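Local coordinates for protein putative phosphosugar isomerases (Salmonella typhimurium LT2, PDB 3FKJ) that probably binds a phosphorylated sugar derivative through its SIS domains and may act as an isomerase, although its substrate is not established, at residues Ile231-Leu234 with Leu235-Trp239; Arg332-Pro335 with Leu336-Arg340; Asp177-Val180 with Ser181-Arg185; Thr306-Gly309 with Glu310-Gly314. All coordinates share one frame; numbering follows the deposited sequence.

Contact 1: residues Ile231-Leu234 with Leu235-Trp239; sequences ICIL and LEMQW
The selenium-bearing side chain of Met237 (a selenomethionine) lies across the end of Ile233, one helical turn back, with Ile233 CD1 4.1 Å from Met237 SE. The chain of Met237 runs extended beyond CG; CG itself stands anti to the carbonyl carbon (chi1 -58°), and this puts it 3.0 Å from Cys232 O, a tight fit of a methylene against a carbonyl oxygen. One turn apart, Leu235 CD1 meets Ile231 CG2 at 4.2 Å, the two branches crossing at a slant. Glu236 reaches back over Cys232: extended, with CG anti to the backbone N (chi1 -172°), it brings OE1 3.9 Å from Cys232 CB, while OE2 forms a salt bridge with Arg339.

The contact is the last two turns of helix 223-238, the crossover helix of a beta-alpha-beta unit between strands 213-218 and 241-246, and its bonding is uneven. Glu236 N bonds only weakly to Ile231 O, five residues back, in a wider pi-type turn. Met237 N bonds Ile233 O at 2.9 Å, an i to i+4 bond that persists, though bent (139°). Gln238 N reaches Leu234 O weakly, and Trp239 leaves the helix with positive phi. Gln238 NE2 folds back onto Met237 O at 2.7 Å and also bonds His334 O. Leu235 packs on Tyr215 of the second subunit, and Trp239 NE1 bonds Glu256 of that subunit. Main-chain bonds here are thus weak or bent, while the Gln238 amide and the Glu236 carboxylate make polar bonds to the segment 332-340.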
# COMPACT_ATOMS: atom_id res chain seq x y z
N ILE A 231 -3.39 2.69 -11.63
CA ILE A 231 -3.87 1.34 -11.92
C ILE A 231 -5.22 1.33 -12.68
O ILE A 231 -5.41 0.53 -13.58
CB ILE A 231 -3.88 0.40 -10.65
CG1 ILE A 231 -4.75 0.94 -9.51
CG2 ILE A 231 -2.41 0.13 -10.15
CD1 ILE A 231 -5.59 -0.18 -8.81
N CYS A 232 -6.11 2.28 -12.37
CA CYS A 232 -7.45 2.28 -12.94
C CYS A 232 -7.63 3.13 -14.18
O CYS A 232 -8.63 2.97 -14.84
CB CYS A 232 -8.49 2.74 -11.90
SG CYS A 232 -8.59 1.61 -10.53
N ILE A 233 -6.72 4.06 -14.44
CA ILE A 233 -6.83 4.95 -15.60
C ILE A 233 -5.67 4.73 -16.58
O ILE A 233 -5.91 4.49 -17.75
CB ILE A 233 -6.88 6.48 -15.22
CG1 ILE A 233 -8.10 6.78 -14.32
CG2 ILE A 233 -6.85 7.41 -16.49
CD1 ILE A 233 -9.49 6.64 -14.98
N LEU A 234 -4.44 4.80 -16.12
CA LEU A 234 -3.29 4.81 -17.03
C LEU A 234 -3.08 3.41 -17.56
O LEU A 234 -3.13 3.23 -18.77
CB LEU A 234 -2.05 5.41 -16.37
CG LEU A 234 -2.08 6.94 -16.16
CD1 LEU A 234 -0.85 7.44 -15.41
CD2 LEU A 234 -2.18 7.72 -17.48
N LEU A 235 -2.94 2.42 -16.66
CA LEU A 235 -2.88 1.01 -17.06
C LEU A 235 -4.24 0.52 -17.64
O LEU A 235 -4.34 0.07 -18.79
CB LEU A 235 -2.43 0.14 -15.86
CG LEU A 235 -1.00 0.35 -15.34
CD1 LEU A 235 -0.82 -0.31 -13.99
CD2 LEU A 235 0.05 -0.17 -16.33
N GLU A 236 -5.30 0.64 -16.86
CA GLU A 236 -6.58 0.03 -17.25
C GLU A 236 -7.21 0.65 -18.50
O GLU A 236 -7.71 -0.08 -19.37
CB GLU A 236 -7.59 0.10 -16.10
CG GLU A 236 -8.89 -0.67 -16.36
CD GLU A 236 -9.88 -0.48 -15.25
OE1 GLU A 236 -9.43 -0.34 -14.09
OE2 GLU A 236 -11.12 -0.46 -15.53
N MSE A 237 -7.23 1.98 -18.55
CA MSE A 237 -8.14 2.69 -19.46
C MSE A 237 -7.41 3.45 -20.54
O MSE A 237 -8.05 4.08 -21.39
CB MSE A 237 -9.03 3.63 -18.66
CG MSE A 237 -9.89 2.92 -17.58
SE MSE A 237 -11.56 3.88 -17.12
CE MSE A 237 -11.73 3.27 -15.34
N GLN A 238 -6.08 3.37 -20.51
CA GLN A 238 -5.24 4.00 -21.52
C GLN A 238 -4.13 3.14 -22.05
O GLN A 238 -3.50 3.53 -23.01
CB GLN A 238 -4.65 5.32 -21.00
CG GLN A 238 -5.63 6.45 -20.82
CD GLN A 238 -6.25 6.90 -22.12
OE1 GLN A 238 -5.63 7.59 -22.89
NE2 GLN A 238 -7.49 6.53 -22.33
N TRP A 239 -3.89 1.99 -21.44
CA TRP A 239 -2.72 1.16 -21.76
C TRP A 239 -1.39 1.92 -21.74
O TRP A 239 -0.58 1.74 -22.62
CB TRP A 239 -2.88 0.37 -23.06
CG TRP A 239 -4.13 -0.42 -23.17
CD1 TRP A 239 -4.85 -0.99 -22.14
CD2 TRP A 239 -4.80 -0.80 -24.39
NE1 TRP A 239 -5.95 -1.65 -22.65
CE2 TRP A 239 -5.95 -1.55 -24.02
CE3 TRP A 239 -4.54 -0.58 -25.76
CZ2 TRP A 239 -6.85 -2.06 -24.97
CZ3 TRP A 239 -5.44 -1.08 -26.70
CH2 TRP A 239 -6.58 -1.82 -26.29

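Contact 2: residues Arg332-Pro335 with Leu336-Arg340; sequences RNHP and LTTRR
Thr338 folds back on Pro335 and His334 in a type I beta turn, Pro335 to Thr338, just after the Schellman motif at Asn333 that ends helix 313-331. Two hydrogen bonds from Thr338 converge on one acceptor. Its backbone N gives the turn-closing bond to Pro335 O at 3.0 Å, nearly straight at 163°. Its hydroxyl OG1 donates to that same Pro335 O at 2.7 Å, from a position closer to the carbonyl plane than the backbone N. The hydroxyl can do so because OG1 is anti to the carbonyl carbon (chi1 -54°), beside its own backbone N. Main chain and side chain thus grip the oxygen together and fix the rotation of the threonine.

In the packing, the His334 ring and the Thr338 side chain cross at about a right angle, with Thr338 CB 3.4 Å from His334 NE2. Thr338 OG1 also rests against Pro335 CD, while Pro335 CB touches the hydroxyl of Thr337. From within the turn, Leu336 packs on Met237 and Ala329, and the His334 ring meets Trp239 edge-to-face.

Arginine and water bonds complete the set. Arg339 NH1 serves two carbonyls of the turn, Leu336 O at 2.6 Å and Thr338 O at 2.9 Å, both in the guanidinium plane. Arg340 makes a salt bridge with Glu259 of the second subunit. A water in the plane of the imidazole ring sits 2.7 Å from His334 NE2 and donates a hydrogen bond to Thr338 O at 2.6 Å.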
# COMPACT_ATOMS: atom_id res chain seq x y z
N ARG A 332 -5.52 10.99 -27.35
CA ARG A 332 -4.90 9.73 -27.73
C ARG A 332 -5.77 8.83 -28.58
O ARG A 332 -5.35 7.75 -28.92
CB ARG A 332 -4.44 8.97 -26.49
CG ARG A 332 -3.42 9.73 -25.66
CD ARG A 332 -3.00 8.94 -24.44
NE ARG A 332 -2.13 7.80 -24.76
CZ ARG A 332 -2.47 6.51 -24.72
NH1 ARG A 332 -3.70 6.12 -24.42
NH2 ARG A 332 -1.57 5.59 -25.01
N ASN A 333 -6.99 9.25 -28.90
CA ASN A 333 -7.92 8.40 -29.64
C ASN A 333 -8.12 7.03 -28.99
O ASN A 333 -8.18 6.00 -29.67
CB ASN A 333 -7.43 8.25 -31.08
CG ASN A 333 -8.55 8.16 -32.07
OD1 ASN A 333 -9.63 8.72 -31.86
ND2 ASN A 333 -8.30 7.46 -33.17
N HIS A 334 -8.21 7.06 -27.65
CA HIS A 334 -8.35 5.87 -26.83
C HIS A 334 -9.46 6.15 -25.78
O HIS A 334 -9.20 6.72 -24.71
CB HIS A 334 -7.00 5.55 -26.20
CG HIS A 334 -6.96 4.26 -25.43
ND1 HIS A 334 -5.97 3.33 -25.63
CD2 HIS A 334 -7.74 3.77 -24.44
CE1 HIS A 334 -6.13 2.33 -24.79
NE2 HIS A 334 -7.22 2.57 -24.06
N PRO A 335 -10.73 5.85 -26.12
CA PRO A 335 -11.79 6.06 -25.13
C PRO A 335 -11.53 5.34 -23.78
O PRO A 335 -10.91 4.29 -23.72
CB PRO A 335 -13.04 5.52 -25.82
CG PRO A 335 -12.72 5.68 -27.32
CD PRO A 335 -11.25 5.41 -27.44
N LEU A 336 -12.03 5.95 -22.71
CA LEU A 336 -11.77 5.44 -21.36
C LEU A 336 -12.44 4.06 -21.17
O LEU A 336 -12.00 3.25 -20.37
CB LEU A 336 -12.21 6.47 -20.32
CG LEU A 336 -11.29 7.68 -20.19
CD1 LEU A 336 -11.95 8.79 -19.37
CD2 LEU A 336 -9.91 7.28 -19.57
N THR A 337 -13.45 3.78 -21.99
CA THR A 337 -14.18 2.53 -21.94
C THR A 337 -13.49 1.40 -22.74
O THR A 337 -13.97 0.29 -22.74
CB THR A 337 -15.64 2.76 -22.47
OG1 THR A 337 -15.57 3.38 -23.74
CG2 THR A 337 -16.47 3.70 -21.52
N THR A 338 -12.38 1.68 -23.42
CA THR A 338 -11.60 0.64 -24.10
C THR A 338 -11.10 -0.45 -23.15
O THR A 338 -10.35 -0.16 -22.20
CB THR A 338 -10.30 1.23 -24.76
OG1 THR A 338 -10.62 2.32 -25.61
CG2 THR A 338 -9.52 0.15 -25.55
N ARG A 339 -11.44 -1.71 -23.46
CA ARG A 339 -10.82 -2.89 -22.81
C ARG A 339 -10.46 -3.99 -23.81
O ARG A 339 -11.18 -4.23 -24.77
CB ARG A 339 -11.73 -3.52 -21.76
CG ARG A 339 -12.23 -2.60 -20.69
CD ARG A 339 -11.14 -2.13 -19.74
NE ARG A 339 -11.74 -1.32 -18.67
CZ ARG A 339 -12.12 -0.05 -18.78
NH1 ARG A 339 -11.92 0.66 -19.88
NH2 ARG A 339 -12.68 0.55 -17.75
N ARG A 340 -9.33 -4.68 -23.61
CA ARG A 340 -9.11 -5.92 -24.35
C ARG A 340 -9.36 -7.17 -23.51
O ARG A 340 -9.50 -8.27 -24.04
CB ARG A 340 -7.73 -5.93 -25.02
CG ARG A 340 -6.55 -5.81 -24.10
CD ARG A 340 -5.30 -5.54 -24.86
NE ARG A 340 -4.32 -4.83 -24.06
CZ ARG A 340 -3.13 -4.43 -24.52
NH1 ARG A 340 -2.75 -4.71 -25.77
NH2 ARG A 340 -2.31 -3.74 -23.76
O HOH W 1 -7.88 0.78 -22.14

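Contact 3: residues Asp177-Val180 with Ser181-Arg185; sequences DELV and SAFGR
Asp177 O accepts the amide of Ser181 at 3.0 Å, and the Ser181 CB packs close to the same oxygen. Glu178 follows with O bonded to Ala182 N at 2.9 Å, while Ala182 CB is set against that carbonyl. The carboxylate of Glu178, bent at chi2, swings forward along the helix: OE1 lies 4.3 Å from Arg185 NH2, near the guanidinium plane but beyond a salt bridge, and OE2 is held by Ser305. Close by, Ser181 OG takes a hydrogen bond from Arg185 NH2 at 3.2 Å. Ser181 O lies 3.4 Å above the plane of the Arg185 guanidinium, over its centre, and NH2 also bonds Leu304 O.

The backbone bonds are successive i to i+4 steps of helix 176-184, a short helix that sits against helix 155-170 and the loop leading to helix 313-331. Leu179, with CG anti to the backbone N (chi1 -162°), lays CD2 3.9 Å from Phe183 CD2; the two side chains lie side by side and point the same way. The bond from Phe183 N to Leu179 O is the straightest of the series, 163°, and Phe183 goes on to stack on Trp161. Val180, packed on Leu164, closes the segment; its carbonyl oxygen receives Gly184 N only weakly, at 3.2 Å.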
# COMPACT_ATOMS: atom_id res chain seq x y z
N ASP A 177 -18.85 18.64 13.23
CA ASP A 177 -19.67 19.64 12.60
C ASP A 177 -18.88 20.31 11.48
O ASP A 177 -19.43 20.60 10.42
CB ASP A 177 -20.15 20.70 13.63
CG ASP A 177 -21.26 20.19 14.56
OD1 ASP A 177 -21.87 19.13 14.31
OD2 ASP A 177 -21.52 20.88 15.56
N GLU A 178 -17.60 20.56 11.72
CA GLU A 178 -16.74 21.20 10.71
C GLU A 178 -16.62 20.37 9.43
O GLU A 178 -16.61 20.91 8.33
CB GLU A 178 -15.34 21.49 11.26
CG GLU A 178 -15.01 22.96 11.41
CD GLU A 178 -15.08 23.74 10.09
OE1 GLU A 178 -16.01 24.56 9.94
OE2 GLU A 178 -14.21 23.53 9.21
N LEU A 179 -16.54 19.05 9.59
CA LEU A 179 -16.34 18.17 8.45
C LEU A 179 -17.67 17.98 7.70
O LEU A 179 -17.69 17.93 6.48
CB LEU A 179 -15.71 16.84 8.89
CG LEU A 179 -15.04 15.93 7.83
CD1 LEU A 179 -13.97 15.11 8.47
CD2 LEU A 179 -16.04 15.04 7.14
N VAL A 180 -18.77 17.93 8.44
CA VAL A 180 -20.10 17.81 7.87
C VAL A 180 -20.45 19.03 7.03
O VAL A 180 -21.08 18.90 5.98
CB VAL A 180 -21.18 17.61 8.97
CG1 VAL A 180 -22.57 17.90 8.42
CG2 VAL A 180 -21.10 16.18 9.55
N SER A 181 -20.04 20.21 7.48
CA SER A 181 -20.34 21.43 6.74
C SER A 181 -19.29 21.61 5.63
O SER A 181 -19.61 22.14 4.59
CB SER A 181 -20.49 22.66 7.66
OG SER A 181 -19.26 23.29 7.91
N ALA A 182 -18.06 21.11 5.84
CA ALA A 182 -17.06 21.01 4.75
C ALA A 182 -17.64 20.17 3.62
O ALA A 182 -17.59 20.57 2.46
CB ALA A 182 -15.76 20.40 5.23
N PHE A 183 -18.21 19.01 3.95
CA PHE A 183 -18.87 18.15 2.94
C PHE A 183 -20.04 18.85 2.25
O PHE A 183 -20.36 18.55 1.09
CB PHE A 183 -19.37 16.83 3.56
CG PHE A 183 -18.68 15.58 3.06
CD1 PHE A 183 -18.56 15.33 1.70
CD2 PHE A 183 -18.23 14.61 3.97
CE1 PHE A 183 -17.97 14.16 1.22
CE2 PHE A 183 -17.59 13.42 3.51
CZ PHE A 183 -17.46 13.20 2.14
N GLY A 184 -20.71 19.77 2.96
CA GLY A 184 -21.81 20.55 2.38
C GLY A 184 -21.34 21.55 1.33
O GLY A 184 -22.14 22.01 0.51
N ARG A 185 -20.05 21.89 1.38
CA ARG A 185 -19.44 22.82 0.44
C ARG A 185 -18.74 22.09 -0.70
O ARG A 185 -18.22 22.71 -1.64
CB ARG A 185 -18.44 23.72 1.15
CG ARG A 185 -19.10 24.85 1.92
CD ARG A 185 -18.08 25.82 2.46
NE ARG A 185 -17.38 25.27 3.62
CZ ARG A 185 -17.91 25.17 4.83
NH1 ARG A 185 -19.16 25.56 5.08
NH2 ARG A 185 -17.19 24.65 5.82

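Contact 4: residues Thr306-Gly309 with Glu310-Gly314; sequences TDVG and EYFCG
Tyr311 N bonds to Val308 O at 3.1 Å and Phe312 N to Gly309 O at 3.2 Å, two successive i to i+3 bonds. The Val308 carbonyl meets two aromatic side chains: its oxygen sits at the edge of the Phe312 ring, 3.7 Å from Phe312 CD1, and approaches Tyr311 CD2 obliquely. Tyr311 and Phe312 both hold CG anti to the carbonyl carbon (chi1 -65° and -64°), and from neighbouring positions on the turn each ring brings an ortho carbon up to Val308 O, though the side chains leave in different directions. Val308 CB meets Tyr311 CD2 at 4.3 Å, and its CG2 just reaches Phe312 CE1. This tight 3-10 turn leads the loop after strand 290-295 into helix 313-331. The Phe312 ring passes close to the main chain, with CD1 3.9 Å from Gly309 CA. Farther out, Phe312 meets Phe183 edge-to-face, and Tyr311 OH bonds Glu65. Extended Glu310 carries its carboxylate away from the turn, where OE2 is hydrogen-bonded to Tyr60 OH and forms a salt bridge with Arg272.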
# COMPACT_ATOMS: atom_id res chain seq x y z
N THR A 306 -10.52 25.51 6.62
CA THR A 306 -9.14 25.77 7.00
C THR A 306 -8.69 24.77 8.08
O THR A 306 -7.50 24.71 8.38
CB THR A 306 -9.00 27.22 7.50
OG1 THR A 306 -9.90 27.44 8.60
CG2 THR A 306 -9.30 28.22 6.36
N ASP A 307 -9.63 24.00 8.64
CA ASP A 307 -9.36 23.05 9.74
C ASP A 307 -9.07 21.64 9.24
O ASP A 307 -8.05 21.05 9.59
CB ASP A 307 -10.56 22.95 10.70
CG ASP A 307 -10.82 24.23 11.50
OD1 ASP A 307 -10.30 25.30 11.13
OD2 ASP A 307 -11.58 24.16 12.51
N VAL A 308 -10.01 21.08 8.47
CA VAL A 308 -10.04 19.63 8.18
C VAL A 308 -10.10 19.31 6.68
O VAL A 308 -10.36 18.17 6.29
CB VAL A 308 -11.24 18.94 8.89
CG1 VAL A 308 -11.19 19.26 10.41
CG2 VAL A 308 -12.59 19.34 8.28
N GLY A 309 -9.84 20.33 5.86
CA GLY A 309 -9.86 20.19 4.41
C GLY A 309 -8.79 19.27 3.84
O GLY A 309 -8.89 18.85 2.72
N GLU A 310 -7.75 18.98 4.62
CA GLU A 310 -6.73 18.02 4.23
C GLU A 310 -7.39 16.69 3.92
O GLU A 310 -7.01 16.03 2.97
CB GLU A 310 -5.69 17.86 5.33
CG GLU A 310 -4.69 16.72 5.14
CD GLU A 310 -3.82 16.49 6.35
OE1 GLU A 310 -3.39 17.49 6.96
OE2 GLU A 310 -3.57 15.32 6.68
N TYR A 311 -8.40 16.31 4.71
CA TYR A 311 -9.05 15.00 4.55
C TYR A 311 -9.85 14.82 3.25
O TYR A 311 -10.21 13.70 2.91
CB TYR A 311 -9.89 14.64 5.79
CG TYR A 311 -9.05 14.45 7.05
CD1 TYR A 311 -7.99 13.58 7.07
CD2 TYR A 311 -9.31 15.17 8.20
CE1 TYR A 311 -7.21 13.43 8.15
CE2 TYR A 311 -8.53 15.01 9.33
CZ TYR A 311 -7.47 14.14 9.30
OH TYR A 311 -6.64 13.92 10.39
N PHE A 312 -10.10 15.92 2.51
CA PHE A 312 -10.87 15.87 1.25
C PHE A 312 -10.00 15.92 0.01
O PHE A 312 -10.54 15.91 -1.12
CB PHE A 312 -11.85 17.07 1.14
CG PHE A 312 -12.90 17.08 2.18
CD1 PHE A 312 -12.62 17.53 3.46
CD2 PHE A 312 -14.19 16.61 1.89
CE1 PHE A 312 -13.60 17.53 4.45
CE2 PHE A 312 -15.15 16.59 2.87
CZ PHE A 312 -14.86 17.05 4.17
N CYS A 313 -8.68 16.02 0.20
CA CYS A 313 -7.75 16.14 -0.93
C CYS A 313 -7.86 14.97 -1.91
O CYS A 313 -7.87 15.19 -3.10
CB CYS A 313 -6.30 16.29 -0.47
SG CYS A 313 -5.95 17.94 0.17
N GLY A 314 -7.98 13.74 -1.41
CA GLY A 314 -8.06 12.58 -2.30
C GLY A 314 -9.34 12.61 -3.12
O GLY A 314 -9.32 12.40 -4.31

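Overall arrangement
The four contacts form two touching pairs on opposite sides of the chain's centre. Contact 3 comes first along the chain, then contacts 1, 4 and 2. Contacts 3 and 4, centres 10 Å apart, join helix 176-184 to the entry of helix 313-331 through aromatic packing. Contacts 1 and 2, centres 9 Å apart, bring the end of helix 223-238, beside the four-stranded parallel sheet, against the loop that follows helix 313-331; both also touch the second subunit. Helix 313-331 therefore runs from one pair to the other, contacts 2 and 4 lying about 33 Å apart between centres, and the pair of contacts 1 and 2 lies against the second subunit.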